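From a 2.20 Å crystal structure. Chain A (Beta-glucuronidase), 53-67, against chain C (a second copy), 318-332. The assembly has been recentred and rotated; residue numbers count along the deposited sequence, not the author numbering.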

# COMPACT_ATOMS: atom_id res chain seq x y z
N ILE A 53 -24.99 -3.90 -24.54
CA ILE A 53 -24.76 -3.19 -23.29
C ILE A 53 -24.44 -1.73 -23.63
O ILE A 53 -24.16 -1.38 -24.77
CB ILE A 53 -23.63 -3.83 -22.45
CG1 ILE A 53 -22.30 -3.80 -23.21
CG2 ILE A 53 -23.98 -5.25 -22.00
CD1 ILE A 53 -21.14 -4.39 -22.44
N ASP A 54 -24.46 -0.90 -22.60
CA ASP A 54 -24.00 0.48 -22.73
C ASP A 54 -22.48 0.54 -22.73
O ASP A 54 -21.81 -0.18 -21.97
CB ASP A 54 -24.56 1.33 -21.60
CG ASP A 54 -26.07 1.49 -21.68
OD1 ASP A 54 -26.62 1.52 -22.81
OD2 ASP A 54 -26.69 1.57 -20.60
N MET A 55 -21.92 1.40 -23.59
CA MET A 55 -20.49 1.66 -23.64
C MET A 55 -20.28 3.16 -23.85
O MET A 55 -20.91 3.75 -24.75
CB MET A 55 -19.82 0.88 -24.77
CG MET A 55 -18.27 0.86 -24.73
SD MET A 55 -17.63 0.05 -23.24
CE MET A 55 -18.46 -1.54 -23.25
N PRO A 56 -19.43 3.80 -23.05
CA PRO A 56 -19.18 5.23 -23.25
C PRO A 56 -18.24 5.49 -24.41
O PRO A 56 -17.36 4.68 -24.73
CB PRO A 56 -18.53 5.66 -21.93
CG PRO A 56 -17.78 4.40 -21.50
CD PRO A 56 -18.68 3.26 -21.91
N VAL A 57 -18.43 6.65 -25.04
CA VAL A 57 -17.60 7.13 -26.14
C VAL A 57 -17.27 8.60 -25.86
O VAL A 57 -18.21 9.40 -25.71
CB VAL A 57 -18.31 7.00 -27.49
CG1 VAL A 57 -17.49 7.70 -28.58
CG2 VAL A 57 -18.58 5.54 -27.84
N PRO A 58 -15.99 9.00 -25.83
CA PRO A 58 -14.76 8.23 -26.11
C PRO A 58 -14.23 7.45 -24.89
O PRO A 58 -14.33 7.95 -23.77
CB PRO A 58 -13.76 9.32 -26.51
CG PRO A 58 -14.18 10.53 -25.71
CD PRO A 58 -15.70 10.45 -25.65
N SER A 59 -13.68 6.25 -25.13
CA SER A 59 -13.15 5.38 -24.08
C SER A 59 -12.72 4.05 -24.70
O SER A 59 -13.24 3.65 -25.74
CB SER A 59 -14.20 5.14 -22.99
OG SER A 59 -13.82 4.13 -22.09
N SER A 60 -11.74 3.38 -24.10
CA SER A 60 -11.57 1.96 -24.43
C SER A 60 -12.73 1.18 -23.83
O SER A 60 -13.37 1.60 -22.87
CB SER A 60 -10.23 1.42 -23.91
OG SER A 60 -9.14 2.21 -24.40
N TYR A 61 -13.00 0.01 -24.41
CA TYR A 61 -14.04 -0.82 -23.81
C TYR A 61 -13.49 -1.82 -22.81
O TYR A 61 -14.27 -2.41 -22.05
CB TYR A 61 -14.85 -1.55 -24.89
CG TYR A 61 -14.08 -2.51 -25.78
CD1 TYR A 61 -13.65 -3.75 -25.31
CD2 TYR A 61 -13.80 -2.18 -27.10
CE1 TYR A 61 -12.94 -4.63 -26.13
CE2 TYR A 61 -13.10 -3.04 -27.93
CZ TYR A 61 -12.67 -4.26 -27.44
OH TYR A 61 -11.98 -5.10 -28.28
N ASN A 62 -12.17 -1.99 -22.74
CA ASN A 62 -11.61 -3.15 -22.05
C ASN A 62 -11.83 -3.09 -20.54
O ASN A 62 -12.08 -4.12 -19.92
CB ASN A 62 -10.11 -3.29 -22.38
CG ASN A 62 -9.86 -3.32 -23.88
OD1 ASN A 62 -9.81 -2.27 -24.53
ND2 ASN A 62 -9.70 -4.52 -24.44
N ASP A 63 -11.75 -1.90 -19.94
CA ASP A 63 -11.75 -1.77 -18.48
C ASP A 63 -13.10 -1.32 -17.92
O ASP A 63 -13.21 -1.10 -16.71
CB ASP A 63 -10.64 -0.80 -18.04
CG ASP A 63 -9.25 -1.44 -18.09
OD1 ASP A 63 -9.16 -2.69 -18.23
OD2 ASP A 63 -8.24 -0.69 -17.98
N ILE A 64 -14.12 -1.21 -18.76
CA ILE A 64 -15.42 -0.71 -18.30
C ILE A 64 -16.18 -1.79 -17.53
O ILE A 64 -16.81 -1.50 -16.50
CB ILE A 64 -16.25 -0.20 -19.49
CG1 ILE A 64 -15.61 1.02 -20.15
CG2 ILE A 64 -17.70 0.04 -19.06
CD1 ILE A 64 -15.34 2.19 -19.22
N THR A 65 -16.19 -3.03 -18.01
CA THR A 65 -17.05 -4.05 -17.43
C THR A 65 -16.29 -4.93 -16.44
O THR A 65 -15.06 -4.84 -16.30
CB THR A 65 -17.66 -4.94 -18.51
OG1 THR A 65 -16.64 -5.77 -19.06
CG2 THR A 65 -18.28 -4.10 -19.63
N THR A 66 -17.04 -5.82 -15.78
CA THR A 66 -16.49 -6.80 -14.85
C THR A 66 -16.22 -8.14 -15.53
O THR A 66 -15.98 -9.13 -14.84
CB THR A 66 -17.44 -6.99 -13.67
OG1 THR A 66 -18.68 -7.54 -14.14
CG2 THR A 66 -17.73 -5.64 -13.00
N ASP A 67 -16.18 -8.16 -16.85
CA ASP A 67 -16.21 -9.36 -17.68
C ASP A 67 -14.82 -9.56 -18.28
O ASP A 67 -14.36 -8.75 -19.09
CB ASP A 67 -17.28 -9.16 -18.76
CG ASP A 67 -17.28 -10.25 -19.81
OD1 ASP A 67 -16.78 -11.36 -19.55
OD2 ASP A 67 -17.83 -10.01 -20.90
N ASP C 318 -18.70 12.31 -15.28
CA ASP C 318 -17.82 11.41 -16.03
C ASP C 318 -18.66 10.19 -16.40
O ASP C 318 -18.91 9.31 -15.56
CB ASP C 318 -16.59 11.03 -15.21
CG ASP C 318 -15.64 10.08 -15.95
OD1 ASP C 318 -15.99 9.50 -17.00
OD2 ASP C 318 -14.51 9.90 -15.44
N GLU C 319 -19.10 10.15 -17.65
CA GLU C 319 -20.02 9.12 -18.09
C GLU C 319 -19.35 7.76 -18.16
O GLU C 319 -20.00 6.75 -17.88
CB GLU C 319 -20.64 9.51 -19.43
CG GLU C 319 -21.54 10.74 -19.31
CD GLU C 319 -22.72 10.71 -20.28
OE1 GLU C 319 -22.65 11.41 -21.31
OE2 GLU C 319 -23.70 9.98 -20.01
N ALA C 320 -18.06 7.71 -18.50
CA ALA C 320 -17.36 6.42 -18.45
C ALA C 320 -17.35 5.89 -17.03
O ALA C 320 -17.63 4.70 -16.80
CB ALA C 320 -15.94 6.56 -18.99
N LEU C 321 -17.11 6.76 -16.05
CA LEU C 321 -17.19 6.36 -14.65
C LEU C 321 -18.59 5.89 -14.27
O LEU C 321 -18.75 4.96 -13.47
CB LEU C 321 -16.77 7.52 -13.75
CG LEU C 321 -16.70 7.24 -12.25
CD1 LEU C 321 -15.28 6.95 -11.85
CD2 LEU C 321 -17.21 8.47 -11.52
N ASN C 322 -19.63 6.54 -14.82
CA ASN C 322 -21.00 6.13 -14.51
C ASN C 322 -21.30 4.72 -15.04
O ASN C 322 -21.94 3.92 -14.35
CB ASN C 322 -22.00 7.13 -15.10
CG ASN C 322 -21.98 8.45 -14.36
OD1 ASN C 322 -21.40 8.55 -13.28
ND2 ASN C 322 -22.62 9.46 -14.92
N VAL C 323 -20.86 4.41 -16.26
CA VAL C 323 -21.09 3.06 -16.77
C VAL C 323 -20.36 2.04 -15.91
O VAL C 323 -20.94 1.01 -15.53
CB VAL C 323 -20.65 2.95 -18.25
CG1 VAL C 323 -20.89 1.50 -18.75
CG2 VAL C 323 -21.42 3.95 -19.10
N ARG C 324 -19.10 2.32 -15.55
CA ARG C 324 -18.37 1.40 -14.69
C ARG C 324 -19.08 1.21 -13.36
O ARG C 324 -19.19 0.09 -12.87
CB ARG C 324 -16.93 1.89 -14.46
CG ARG C 324 -16.22 1.16 -13.30
CD ARG C 324 -15.68 -0.21 -13.76
NE ARG C 324 -14.83 -0.84 -12.76
CZ ARG C 324 -14.38 -2.09 -12.84
NH1 ARG C 324 -14.70 -2.86 -13.88
NH2 ARG C 324 -13.61 -2.59 -11.87
N ASP C 325 -19.62 2.30 -12.79
CA ASP C 325 -20.33 2.16 -11.52
C ASP C 325 -21.55 1.26 -11.68
O ASP C 325 -21.79 0.37 -10.85
CB ASP C 325 -20.74 3.53 -10.97
CG ASP C 325 -19.56 4.31 -10.33
OD1 ASP C 325 -18.38 3.87 -10.40
OD2 ASP C 325 -19.82 5.38 -9.73
N CYS C 326 -22.32 1.45 -12.76
CA CYS C 326 -23.52 0.64 -12.98
C CYS C 326 -23.15 -0.83 -13.23
O CYS C 326 -23.83 -1.74 -12.74
CB CYS C 326 -24.31 1.23 -14.14
SG CYS C 326 -25.14 2.79 -13.76
N GLU C 327 -22.06 -1.08 -13.97
CA GLU C 327 -21.54 -2.44 -14.09
C GLU C 327 -21.20 -3.04 -12.73
O GLU C 327 -21.43 -4.23 -12.50
CB GLU C 327 -20.30 -2.43 -14.99
CG GLU C 327 -20.64 -2.29 -16.46
CD GLU C 327 -21.13 -3.61 -17.04
OE1 GLU C 327 -20.71 -4.67 -16.52
OE2 GLU C 327 -21.91 -3.60 -18.02
N LEU C 328 -20.66 -2.23 -11.81
CA LEU C 328 -20.29 -2.76 -10.50
C LEU C 328 -21.52 -2.99 -9.63
O LEU C 328 -21.56 -3.94 -8.84
CB LEU C 328 -19.31 -1.82 -9.78
CG LEU C 328 -17.88 -1.69 -10.30
CD1 LEU C 328 -17.13 -0.58 -9.54
CD2 LEU C 328 -17.08 -3.00 -10.25
N LEU C 329 -22.52 -2.11 -9.76
CA LEU C 329 -23.78 -2.31 -9.06
C LEU C 329 -24.46 -3.60 -9.50
O LEU C 329 -25.02 -4.34 -8.68
CB LEU C 329 -24.71 -1.12 -9.30
CG LEU C 329 -24.38 0.15 -8.53
CD1 LEU C 329 -25.28 1.29 -8.98
CD2 LEU C 329 -24.51 -0.09 -7.03
N LYS C 330 -24.41 -3.89 -10.80
CA LYS C 330 -24.94 -5.13 -11.34
C LYS C 330 -24.13 -6.33 -10.85
O LYS C 330 -24.69 -7.34 -10.40
CB LYS C 330 -24.92 -5.06 -12.87
CG LYS C 330 -25.48 -6.27 -13.58
CD LYS C 330 -25.19 -6.16 -15.08
CE LYS C 330 -25.78 -7.33 -15.83
NZ LYS C 330 -27.23 -7.46 -15.50
N TRP C 331 -22.80 -6.23 -10.93
CA TRP C 331 -21.96 -7.32 -10.49
C TRP C 331 -22.23 -7.68 -9.03
O TRP C 331 -22.28 -8.86 -8.67
CB TRP C 331 -20.49 -6.95 -10.68
CG TRP C 331 -19.51 -7.94 -10.14
CD1 TRP C 331 -19.03 -9.05 -10.78
CD2 TRP C 331 -18.84 -7.89 -8.87
NE1 TRP C 331 -18.12 -9.70 -9.98
CE2 TRP C 331 -17.98 -9.01 -8.80
CE3 TRP C 331 -18.89 -7.01 -7.78
CZ2 TRP C 331 -17.17 -9.28 -7.68
CZ3 TRP C 331 -18.08 -7.28 -6.66
CH2 TRP C 331 -17.24 -8.41 -6.63
N ILE C 332 -22.42 -6.67 -8.18
CA ILE C 332 -22.55 -6.96 -6.75
C ILE C 332 -23.96 -7.37 -6.37
O ILE C 332 -24.19 -7.76 -5.21
CB ILE C 332 -22.03 -5.76 -5.94
CG1 ILE C 332 -21.49 -6.22 -4.58
CG2 ILE C 332 -23.08 -4.67 -5.81
CD1 ILE C 332 -20.63 -5.20 -3.83
O HOH W 1 -22.65 -1.34 -19.63
O HOH W 2 -21.14 -6.32 -14.40

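The strand at the start of the chain A stretch runs roughly antiparallel to the chain C helix, at an angle of 149° between their N-to-C directions and with the axes 7.9 Å apart at their closest. Together the stretches bury 607 Å², and no clear direct hydrogen bond links them; the contact combines apolar packing, the approach of Arg C324 to backbone carbonyls and two bridging waters.

The contact opens at Asp A54, through its backbone. Its carbonyl O lies 3.7 Å from Val C323 CG1 and accepts a hydrogen bond from water 1 (2.7 Å from Asp A54 O), which also donates to Glu C327 OE2 at 2.9 Å from the water oxygen. One water thus satisfies two acceptors that could not bond to each other. Met A55 points away and Pro A56 toward the helix. The proline ring rests on the first turn, with Pro A56 CG 3.7 Å from Ala C320 CA and 3.8 Å from Ala C320 CB, while Pro A56 CD lies 4.0 Å from Val C323 CG2. Ala C320 offers only a methyl here, and the proline ring lies against both it and the helix backbone.

Chain A then turns away, with a cis peptide bond before Pro A58, and Ser A60 to Asn A62 make no contact. It returns at Asp A63 and Ile A64, and the side chain of Ile A64 starts out sideways but ends nearer the helix. Ile A64 CG2 packs 3.5 Å from Val C323 CG1, and Ile A64 CD1 reaches to 4.4 Å from Ala C320 CB. Val C323 packs against both Pro A56 and Ile A64, its CG1 lying close to each.

Arg C324 extends along the chain A backbone: its CD is 3.2 Å from Ile A64 O, and its NH1 is 3.1 Å from Thr A65 O, with both carbonyls near the guanidinium plane at its edge. Thr A65 points away overall, yet its CB lies 3.7 Å from Glu C327 OE1; Thr A65 OG1 accepts a hydrogen bond from Asp A67 N at 3.3 Å, within chain A.

Thr A66 has the largest covered area in the chain A stretch, and both ends of its branched side chain are used. The OG1 donates to water 2 at 2.8 Å from the water oxygen, and that water donates in turn to Glu C327 O (2.8 Å) and Glu C327 OE1 (2.7 Å). Glu C327 suits this place because its two carboxylate oxygens each accept from one of the two waters. The same Thr A66 OG1 sits 3.7 Å from Trp C331 CD1, while Thr A66 CG2 packs 3.9 Å from Leu C328 CD2.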